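Local coordinates for AceL NrdHF-1-1 Intein (PDB 6ZGQ), which is a naturally split class 3 intein, here linked into one chain and made splice-inactive, of the kind that excises itself from a precursor and joins the flanking exteins, at residues G11-T16 with D20-N25; L33-D36 with D41-Y44; V142-D145 with N149-V152. All coordinates share one frame; numbering follows the deposited sequence. Where two conformers were deposited one is given.

Interaction 1: residues G11-T16 with D20-N25; sequences GTKVTT and DKNIEN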
ATOM      1  N   GLY A  11      -7.064   5.636  -8.496  1.00 12.32           N
ATOM      2  CA  GLY A  11      -8.294   5.551  -7.717  1.00 12.71           C
ATOM      3  C   GLY A  11      -8.120   4.833  -6.395  1.00 11.97           C
ATOM      4  O   GLY A  11      -9.058   4.804  -5.601  1.00 13.25           O
ATOM      5  N   THR A  12      -6.952   4.221  -6.170  1.00 11.03           N
ATOM      6  CA  THR A  12      -6.547   3.794  -4.821  1.00 10.16           C
ATOM      7  C   THR A  12      -6.640   5.017  -3.906  1.00  9.37           C
ATOM      8  O   THR A  12      -6.064   6.054  -4.238  1.00  9.13           O
ATOM      9  CB  THR A  12      -5.111   3.237  -4.824  1.00 10.53           C
ATOM     10  OG1 THR A  12      -5.091   2.029  -5.585  1.00 11.73           O
ATOM     11  CG2 THR A  12      -4.603   2.932  -3.411  1.00 11.24           C
ATOM     12  N   LYS A  13      -7.370   4.909  -2.787  1.00  8.72           N
ATOM     13  CA  LYS A  13      -7.484   6.014  -1.820  1.00  9.08           C
ATOM     14  C   LYS A  13      -6.316   5.952  -0.835  1.00  8.96           C
ATOM     15  O   LYS A  13      -5.935   4.861  -0.422  1.00  9.06           O
ATOM     16  CB  LYS A  13      -8.829   5.975  -1.085  1.00 10.00           C
ATOM     17  CG  LYS A  13      -9.979   6.468  -1.942  1.00 11.16           C
ATOM     18  CD  LYS A  13     -11.301   6.360  -1.225  1.00 12.88           C
ATOM     19  CE  LYS A  13     -12.433   6.655  -2.181  1.00 15.64           C
ATOM     20  NZ  LYS A  13     -12.381   8.042  -2.718  1.00 18.31           N
ATOM     21  N   VAL A  14      -5.741   7.119  -0.522  1.00  9.08           N
ATOM     22  CA  VAL A  14      -4.655   7.281   0.458  1.00  8.74           C
ATOM     23  C   VAL A  14      -5.265   7.981   1.678  1.00  9.08           C
ATOM     24  O   VAL A  14      -5.925   9.016   1.516  1.00  8.75           O
ATOM     25  CB  VAL A  14      -3.485   8.120  -0.120  1.00  8.79           C
ATOM     26  CG1 VAL A  14      -2.487   8.518   0.963  1.00  9.19           C
ATOM     27  CG2 VAL A  14      -2.782   7.366  -1.244  1.00  8.89           C
ATOM     28  N   THR A  15      -5.087   7.394   2.864  1.00  8.92           N
ATOM     29  CA  THR A  15      -5.597   7.982   4.112  1.00  9.01           C
ATOM     30  C   THR A  15      -4.756   9.204   4.460  1.00  8.78           C
ATOM     31  O   THR A  15      -3.532   9.101   4.473  1.00  9.01           O
ATOM     32  CB  THR A  15      -5.638   6.929   5.225  1.00  8.90           C
ATOM     33  OG1 THR A  15      -6.521   5.909   4.769  1.00  9.47           O
ATOM     34  CG2 THR A  15      -6.149   7.489   6.553  1.00  8.47           C
ATOM     35  N   THR A  16      -5.435  10.344   4.654  1.00  8.79           N
ATOM     36  CA  THR A  16      -4.840  11.647   5.007  1.00  9.06           C
ATOM     37  C   THR A  16      -5.482  12.106   6.325  1.00 10.05           C
ATOM     38  O   THR A  16      -6.393  11.415   6.806  1.00 10.81           O
ATOM     39  CB  THR A  16      -5.043  12.701   3.882  1.00  8.53           C
ATOM     40  OG1 THR A  16      -6.356  13.269   3.953  1.00  8.85           O
ATOM     41  CG2 THR A  16      -4.844  12.095   2.502  1.00  8.77           C
ATOM     42  N   ASP A  20     -10.086  10.151   3.178  1.00  9.39           N
ATOM     43  CA  ASP A  20      -9.527   9.165   2.232  1.00  9.72           C
ATOM     44  C   ASP A  20      -9.535   9.758   0.815  1.00  9.63           C
ATOM     45  O   ASP A  20     -10.598   9.843   0.199  1.00 10.08           O
ATOM     46  CB  ASP A  20     -10.325   7.854   2.253  1.00  9.25           C
ATOM     47  CG  ASP A  20     -10.217   7.116   3.571  1.00  9.61           C
ATOM     48  OD1 ASP A  20      -9.164   7.209   4.235  1.00  9.67           O
ATOM     49  OD2 ASP A  20     -11.199   6.441   3.932  1.00 10.51           O
ATOM     50  N   LYS A  21      -8.347  10.134   0.323  1.00  9.55           N
ATOM     51  CA  LYS A  21      -8.163  10.926  -0.903  1.00  9.05           C
ATOM     52  C   LYS A  21      -7.619  10.046  -2.023  1.00  9.10           C
ATOM     53  O   LYS A  21      -6.619   9.337  -1.819  1.00  9.27           O
ATOM     54  CB  LYS A  21      -7.183  12.082  -0.636  1.00  9.13           C
ATOM     55  CG  LYS A  21      -7.108  13.150  -1.725  1.00  9.39           C
ATOM     56  CD  LYS A  21      -6.285  14.351  -1.272  1.00 10.28           C
ATOM     57  CE  LYS A  21      -6.623  15.599  -2.063  1.00 12.04           C
ATOM     58  NZ  LYS A  21      -5.903  16.795  -1.557  1.00 14.34           N
ATOM     59  N   ASN A  22      -8.277  10.110  -3.186  1.00  9.27           N
ATOM     60  CA  ASN A  22      -7.847   9.431  -4.421  1.00  9.46           C
ATOM     61  C   ASN A  22      -6.367   9.743  -4.651  1.00  9.16           C
ATOM     62  O   ASN A  22      -5.981  10.916  -4.615  1.00  9.09           O
ATOM     63  CB  ASN A  22      -8.703   9.882  -5.613  1.00 10.42           C
ATOM     64  CG  ASN A  22     -10.177   9.586  -5.411  1.00 10.99           C
ATOM     65  OD1 ASN A  22     -10.532   8.610  -4.761  1.00 12.37           O
ATOM     66  ND2 ASN A  22     -11.040  10.426  -5.968  1.00 12.77           N
ATOM     67  N   ILE A  23      -5.550   8.700  -4.818  1.00  8.86           N
ATOM     68  CA  ILE A  23      -4.087   8.847  -4.892  1.00  8.76           C
ATOM     69  C   ILE A  23      -3.701   9.844  -5.994  1.00  8.86           C
ATOM     70  O   ILE A  23      -2.776  10.628  -5.794  1.00  9.49           O
ATOM     71  CB  ILE A  23      -3.360   7.485  -5.044  1.00  8.33           C
ATOM     72  CG1 ILE A  23      -1.835   7.668  -4.936  1.00  7.92           C
ATOM     73  CG2 ILE A  23      -3.756   6.790  -6.348  1.00  8.10           C
ATOM     74  CD1 ILE A  23      -1.080   6.402  -4.597  1.00  7.71           C
ATOM     75  N   GLU A  24      -4.434   9.843  -7.118  1.00  9.13           N
ATOM     76  CA  GLU A  24      -4.140  10.732  -8.266  1.00  9.62           C
ATOM     77  C   GLU A  24      -4.337  12.212  -7.922  1.00  9.61           C
ATOM     78  O   GLU A  24      -3.926  13.070  -8.714  1.00 10.09           O
ATOM     79  CB  GLU A  24      -5.011  10.400  -9.481  1.00  9.49           C
ATOM     80  CG  GLU A  24      -6.504  10.589  -9.241  1.00 10.42           C
ATOM     81  CD  GLU A  24      -7.225   9.301  -8.889  1.00 10.52           C
ATOM     82  OE1 GLU A  24      -6.580   8.363  -8.375  1.00 10.81           O
ATOM     83  OE2 GLU A  24      -8.441   9.231  -9.139  1.00 12.02           O
ATOM     84  N   ASN A  25      -4.986  12.494  -6.782  1.00  9.53           N
ATOM     85  CA  ASN A  25      -5.243  13.866  -6.303  1.00  9.92           C
ATOM     86  C   ASN A  25      -4.300  14.284  -5.167  1.00  9.76           C
ATOM     87  O   ASN A  25      -4.379  15.426  -4.722  1.00 10.55           O
ATOM     88  CB  ASN A  25      -6.701  14.022  -5.843  1.00 10.02           C
ATOM     89  CG  ASN A  25      -7.687  13.816  -6.967  1.00 10.94           C
ATOM     90  OD1 ASN A  25      -8.659  13.080  -6.825  1.00 11.48           O
ATOM     91  ND2 ASN A  25      -7.435  14.457  -8.099  1.00 10.25           N
TER
HETATM   92  O   HOH W   1     -11.527   6.066  -6.202  1.00 27.80           O
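K13 and N22 face each other as a non-hydrogen-bonded pair of the antiparallel strands 13-15 and 20-22, their side chains side by side and pointing the same way. The lysine chain runs straight to CE and then bends (chi4 -63°), which brings NZ back to N22 OD1 at 2.8 Å, tilted from the carbonyl plane of the amide. The side chains of K13 and D20 cross at about a right angle, K13 CD 3.9 Å from D20 CB. A water donates to the same N22 OD1 and to G11 O, so the amide oxygen is gripped twice. With only an alanine in place of the lysine, N22 OD1 would probably lose its ammonium donor and keep the water, and the flank of D20 would be less covered. At the other end of this face T15 and D20 also lie alongside each other; T15 OG1 meets D20 OD1 from above the carboxylate plane at 3.0 Å, while D20 OD2 forms a salt bridge with R150. V14 and K21 point to the reverse face and form the hydrogen-bonded pair, V14 N to K21 O being almost perfectly straight (179°). There V14 CG2 packs obliquely on I23 CG1 at 3.8 Å, and T16 CG2 touches K21 CB; the ammonium of K21 is bound by D30 instead. Beyond the strands I23 N reaches T12 O at 2.8 Å. E24 has CG between backbone N and carbonyl carbon (chi1 62°), and its chain then bends at chi2 to bring the syn side of OE1 to G11 N at 2.8 Å. The arrangement is a short antiparallel beta hairpin that passes into a 3-10 turn at 23-25, consistent with the HINT fold of inteins.

Interaction 2: residues L33-D36 with D41-Y44; sequences LQFD and DFSY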
ATOM      1  N   LEU A  33      -1.137   9.703   6.085  1.00  7.89           N
ATOM      2  CA  LEU A  33      -0.864   8.783   7.206  1.00  8.56           C
ATOM      3  C   LEU A  33       0.234   7.815   6.768  1.00  9.20           C
ATOM      4  O   LEU A  33      -0.023   6.930   5.933  1.00  8.96           O
ATOM      5  CB  LEU A  33      -2.131   8.016   7.612  1.00  8.54           C
ATOM      6  CG  LEU A  33      -1.997   7.131   8.858  1.00  8.79           C
ATOM      7  CD1 LEU A  33      -1.569   7.952  10.066  1.00  8.35           C
ATOM      8  CD2 LEU A  33      -3.291   6.389   9.149  1.00  8.76           C
ATOM      9  N   GLN A  34       1.449   8.025   7.288  1.00  9.90           N
ATOM     10  CA  GLN A  34       2.595   7.149   7.025  1.00 10.59           C
ATOM     11  C   GLN A  34       2.731   6.169   8.185  1.00 10.82           C
ATOM     12  O   GLN A  34       2.164   6.409   9.258  1.00 10.91           O
ATOM     13  CB  GLN A  34       3.887   7.953   6.790  1.00 10.90           C
ATOM     14  CG  GLN A  34       4.494   8.605   8.022  1.00 11.59           C
ATOM     15  CD  GLN A  34       5.975   8.849   7.856  1.00 12.55           C
ATOM     16  OE1 GLN A  34       6.443   9.174   6.766  1.00 12.18           O
ATOM     17  NE2 GLN A  34       6.729   8.675   8.931  1.00 13.36           N
ATOM     18  N   PHE A  35       3.441   5.068   7.926  1.00 11.12           N
ATOM     19  CA  PHE A  35       3.820   4.041   8.904  1.00 12.52           C
ATOM     20  C   PHE A  35       5.348   3.905   8.825  1.00 15.08           C
ATOM     21  O   PHE A  35       5.887   3.590   7.754  1.00 13.39           O
ATOM     22  CB  PHE A  35       3.108   2.724   8.564  1.00 12.17           C
ATOM     23  CG  PHE A  35       3.404   1.577   9.501  1.00 13.42           C
ATOM     24  CD1 PHE A  35       2.864   1.540  10.777  1.00 14.22           C
ATOM     25  CD2 PHE A  35       4.186   0.509   9.081  1.00 13.65           C
ATOM     26  CE1 PHE A  35       3.112   0.472  11.623  1.00 15.64           C
ATOM     27  CE2 PHE A  35       4.442  -0.560   9.922  1.00 14.47           C
ATOM     28  CZ  PHE A  35       3.909  -0.577  11.198  1.00 16.08           C
ATOM     29  N   ASP A  36       6.034   4.190   9.935  1.00 14.17           N
ATOM     30  CA  ASP A  36       7.504   4.136   9.979  1.00 15.91           C
ATOM     31  C   ASP A  36       7.921   2.668  10.135  1.00 16.50           C
ATOM     32  O   ASP A  36       7.527   2.024  11.113  1.00 18.68           O
ATOM     33  CB  ASP A  36       8.053   5.007  11.111  1.00 17.73           C
ATOM     34  CG  ASP A  36       9.561   5.055  11.115  1.00 22.03           C
ATOM     35  OD1 ASP A  36      10.174   4.078  11.591  1.00 25.05           O
ATOM     36  OD2 ASP A  36      10.122   6.049  10.610  1.00 23.16           O
ATOM     37  N   ASP A  41       5.504   3.213  14.212  1.00 18.87           N
ATOM     38  CA  ASP A  41       4.655   4.349  14.625  1.00 18.27           C
ATOM     39  C   ASP A  41       3.948   4.945  13.402  1.00 15.18           C
ATOM     40  O   ASP A  41       4.546   4.994  12.321  1.00 15.27           O
ATOM     41  CB  ASP A  41       5.484   5.452  15.288  1.00 20.03           C
ATOM     42  CG  ASP A  41       6.032   5.052  16.649  1.00 24.98           C
ATOM     43  OD1 ASP A  41       5.472   4.136  17.282  1.00 27.50           O
ATOM     44  OD2 ASP A  41       7.032   5.658  17.069  1.00 28.38           O
ATOM     45  N   PHE A  42       2.697   5.385  13.613  1.00 13.95           N
ATOM     46  CA  PHE A  42       1.866   6.114  12.646  1.00 13.30           C
ATOM     47  C   PHE A  42       2.036   7.632  12.845  1.00 13.59           C
ATOM     48  O   PHE A  42       2.111   8.093  13.985  1.00 14.65           O
ATOM     49  CB  PHE A  42       0.391   5.722  12.844  1.00 13.31           C
ATOM     50  CG  PHE A  42       0.040   4.354  12.318  1.00 14.16           C
ATOM     51  CD1 PHE A  42      -0.241   4.162  10.969  1.00 13.67           C
ATOM     52  CD2 PHE A  42      -0.040   3.266  13.175  1.00 14.47           C
ATOM     53  CE1 PHE A  42      -0.572   2.907  10.483  1.00 13.92           C
ATOM     54  CE2 PHE A  42      -0.384   2.015  12.698  1.00 14.31           C
ATOM     55  CZ  PHE A  42      -0.643   1.832  11.352  1.00 14.03           C
ATOM     56  N   SER A  43       2.128   8.394  11.753  1.00 12.80           N
ATOM     57  CA  SER A  43       2.137   9.868  11.814  1.00 12.57           C
ATOM     58  C   SER A  43       1.712  10.446  10.463  1.00 11.63           C
ATOM     59  O   SER A  43       1.759   9.718   9.466  1.00 11.73           O
ATOM     60  CB  SER A  43       3.520  10.394  12.215  1.00 12.50           C
ATOM     61  OG  SER A  43       4.537   9.921  11.346  1.00 13.70           O
ATOM     62  N   TYR A  44       1.261  11.708  10.450  1.00 11.16           N
ATOM     63  CA  TYR A  44       0.932  12.428   9.209  1.00 11.23           C
ATOM     64  C   TYR A  44       2.172  13.238   8.777  1.00 11.55           C
ATOM     65  O   TYR A  44       2.751  13.969   9.590  1.00 11.93           O
ATOM     66  CB  TYR A  44      -0.317  13.315   9.374  1.00 11.18           C
ATOM     67  CG  TYR A  44      -1.554  12.554   9.797  1.00 11.56           C
ATOM     68  CD1 TYR A  44      -2.355  11.908   8.861  1.00 11.58           C
ATOM     69  CD2 TYR A  44      -1.917  12.468  11.136  1.00 12.93           C
ATOM     70  CE1 TYR A  44      -3.481  11.204   9.245  1.00 11.95           C
ATOM     71  CE2 TYR A  44      -3.048  11.772  11.528  1.00 12.74           C
ATOM     72  CZ  TYR A  44      -3.828  11.142  10.578  1.00 12.20           C
ATOM     73  OH  TYR A  44      -4.948  10.444  10.954  1.00 13.23           O
TER
HETATM   74  O   HOH W   2       5.755   7.509  12.004  1.00 77.77           O
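F35 and F42 meet as a non-hydrogen-bonded pair at the apolar centre of this hairpin. The two rings are oblique, with centroids 5.0 Å apart and planes at 51°. F35 CD1 stands over one face of the F42 ring, offset toward its rim, and comes within 3.6 Å of F42 CZ. L33 lies beside them: its CG is 4.0 Å from F42 CD1, and with CG anti to the backbone N (chi1 -174°) its CD1 is carried over the face of the Y44 ring, a CH-pi contact of 4.0 Å to the centroid. The leucine is thus wedged between two aromatic side chains of the opposing strand. Between these pairs the backbones of Q34 and S43 exchange hydrogen bonds, the shorter one from Q34 N to S43 O at 2.8 Å, and D36 N closes the turn end on D41 O in an almost straight bond (178°). Q34 and S43 turn their side chains to the other face, away from the phenylalanines. The edge here is polar: one water donates to D41 O and lies 2.8 Å from S43 OG, with only a weak link to Q34 NE2. Q34 OE1 is taken by G138 N and T45 OG1, and D36 OD1 by T39 N within the connecting turn. F35 and F42 pack against strands 98-104 and 109-114, while L33 and F42 rest on V142 of strand 140-144 and M108 adjoins L33 and Y44, which seats the hairpin on the main body of this chain without alpha helices.

Interaction 3: residues V142-D145 with N149-V152; sequences VVTD and NRSV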
ATOM      1  N   VAL A 142      -0.729   4.470   4.504  1.00  7.55           N
ATOM      2  CA  VAL A 142      -2.004   3.745   4.653  1.00  7.15           C
ATOM      3  C   VAL A 142      -2.904   4.060   3.450  1.00  7.44           C
ATOM      4  O   VAL A 142      -3.079   5.236   3.097  1.00  7.57           O
ATOM      5  CB  VAL A 142      -2.698   4.091   6.006  1.00  6.01           C
ATOM      6  CG1 VAL A 142      -4.027   3.362   6.181  1.00  6.02           C
ATOM      7  CG2 VAL A 142      -1.786   3.749   7.176  1.00  5.28           C
ATOM      8  N   VAL A 143      -3.422   3.007   2.814  1.00  7.64           N
ATOM      9  CA  VAL A 143      -4.397   3.107   1.709  1.00  7.82           C
ATOM     10  C   VAL A 143      -5.725   2.496   2.175  1.00  8.10           C
ATOM     11  O   VAL A 143      -5.717   1.616   3.048  1.00  8.30           O
ATOM     12  CB  VAL A 143      -3.902   2.404   0.416  1.00  7.66           C
ATOM     13  CG1 VAL A 143      -2.722   3.147  -0.201  1.00  7.67           C
ATOM     14  CG2 VAL A 143      -3.536   0.945   0.660  1.00  7.65           C
ATOM     15  N   THR A 144      -6.834   2.992   1.613  1.00  8.49           N
ATOM     16  CA  THR A 144      -8.200   2.498   1.865  1.00  8.84           C
ATOM     17  C   THR A 144      -8.754   1.908   0.558  1.00  9.47           C
ATOM     18  O   THR A 144      -8.710   2.584  -0.478  1.00  9.62           O
ATOM     19  CB  THR A 144      -9.083   3.655   2.346  1.00  8.93           C
ATOM     20  OG1 THR A 144      -8.352   4.364   3.348  1.00  9.07           O
ATOM     21  CG2 THR A 144     -10.424   3.163   2.901  1.00  8.72           C
ATOM     22  N   ASP A 145      -9.244   0.668   0.619  0.84  9.64           N
ATOM     23  CA  ASP A 145      -9.818  -0.038  -0.537  0.84 10.16           C
ATOM     24  C   ASP A 145     -11.295   0.350  -0.706  0.84 11.07           C
ATOM     25  O   ASP A 145     -11.796   1.167   0.075  0.84 10.57           O
ATOM     26  CB  ASP A 145      -9.608  -1.560  -0.409  0.84 11.03           C
ATOM     27  CG  ASP A 145     -10.382  -2.201   0.749  0.84 11.05           C
ATOM     28  OD1 ASP A 145     -11.435  -1.664   1.166  0.84 11.00           O
ATOM     29  OD2 ASP A 145      -9.934  -3.271   1.208  0.84 11.53           O
ATOM     30  N   ASN A 149     -11.592  -0.723   4.005  1.00 10.63           N
ATOM     31  CA  ASN A 149     -10.510  -1.366   4.778  1.00 10.57           C
ATOM     32  C   ASN A 149      -9.197  -0.632   4.523  1.00 10.48           C
ATOM     33  O   ASN A 149      -8.880  -0.349   3.359  1.00 12.07           O
ATOM     34  CB  ASN A 149     -10.337  -2.846   4.403  1.00 11.11           C
ATOM     35  CG  ASN A 149     -11.612  -3.650   4.537  1.00 11.50           C
ATOM     36  OD1 ASN A 149     -12.069  -4.265   3.574  1.00 14.92           O
ATOM     37  ND2 ASN A 149     -12.194  -3.649   5.728  1.00 10.48           N
ATOM     38  N   ARG A 150      -8.453  -0.339   5.594  1.00  9.77           N
ATOM     39  CA  ARG A 150      -7.160   0.354   5.523  1.00  9.50           C
ATOM     40  C   ARG A 150      -6.033  -0.665   5.755  1.00  8.90           C
ATOM     41  O   ARG A 150      -6.206  -1.601   6.542  1.00  8.84           O
ATOM     42  CB  ARG A 150      -7.124   1.520   6.529  1.00  9.77           C
ATOM     43  CG  ARG A 150      -8.217   2.542   6.256  1.00 11.00           C
ATOM     44  CD  ARG A 150      -8.105   3.852   7.017  1.00 11.85           C
ATOM     45  NE  ARG A 150      -9.193   4.716   6.566  1.00 12.61           N
ATOM     46  CZ  ARG A 150     -10.466   4.603   6.942  1.00 13.12           C
ATOM     47  NH1 ARG A 150     -10.849   3.680   7.823  1.00 13.45           N
ATOM     48  NH2 ARG A 150     -11.370   5.434   6.437  1.00 13.53           N
ATOM     49  N   SER A 151      -4.927  -0.504   5.017  1.00  8.06           N
ATOM     50  CA  SER A 151      -3.742  -1.376   5.093  1.00  8.12           C
ATOM     51  C   SER A 151      -2.486  -0.574   4.765  1.00  7.97           C
ATOM     52  O   SER A 151      -2.596   0.511   4.178  1.00  8.04           O
ATOM     53  CB  SER A 151      -3.875  -2.564   4.137  1.00  7.82           C
ATOM     54  OG  SER A 151      -4.016  -2.147   2.784  1.00  8.46           O
ATOM     55  N   VAL A 152      -1.321  -1.097   5.160  1.00  7.63           N
ATOM     56  CA  VAL A 152      -0.016  -0.445   4.937  1.00  7.80           C
ATOM     57  C   VAL A 152       0.515  -0.954   3.593  1.00  7.59           C
ATOM     58  O   VAL A 152       0.435  -2.156   3.328  1.00  7.75           O
ATOM     59  CB  VAL A 152       0.975  -0.743   6.099  1.00  7.81           C
ATOM     60  CG1 VAL A 152       2.385  -0.228   5.819  1.00  7.87           C
ATOM     61  CG2 VAL A 152       0.459  -0.150   7.408  1.00  7.75           C
TER
HETATM   62  O   HOH W   3      -6.286  -0.998   1.720  1.00 12.01           O
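T144 lies alongside R150, its CG2 over one face of the guanidinium, 3.9 Å above the plane and offset toward the rim. The two form a non-hydrogen-bonded pair of strands 140-144 and 150-154 and point the same way. The arginine is extended from CG to NE, and its CG passes 3.4 Å from T144 OG1. On the same face V142 and R150 cross obliquely; V142 CG1, set anti to the backbone N (chi1 180°), touches R150 CB at 3.6 Å, giving the aliphatic root of the arginine an apolar seat. V143 and S151 point the other way and pair through two backbone bonds, V143 N to S151 O and S151 N to V143 O, both 3.0 Å. S151 OG lies beside V143 CG2 and takes a bond with Q68 NE2 of strand 66-70. A water also sits 2.8 Å from S151 OG, near V143 O and N149 O. At the turn end D145 N donates to N149 O at 2.9 Å. In the conformer given for D145, N149 N returns a bond to D145 OD1 at 3.0 Å, from well above the carboxylate plane, and the same oxygen accepts from H147 N, joining H147 of the turn to N149, just before strand 150-154. The hairpin is thus held mainly by backbone bonds, while the polar ends of R150 and S151 find their strongest partners outside it: the salt bridge to D20 probably helps fix the guanidinium's position, with the threonine methyl over the rim of one face.

In the fold
All three contacts are antiparallel hairpins, closed one after another along the chain. All are partly buried, interaction 3 the deepest, its centre about 7 Å from the chain centre, against 11 Å for interaction 1 and 13 Å for interaction 2, the farthest out. Interaction 3 is the hub: strand 140-144 is a sheet neighbour of strand 13-15, and V142 N bonds L33 O. Interactions 1 and 3 share one sheet, are joined by the D20-R150 salt bridge, and mix backbone and polar side-chain bonds with some apolar packing. Interaction 2 forms its own hairpin, bonded to the larger sheet through L33, and relies more on aromatic and aliphatic packing, while its turn end is polar.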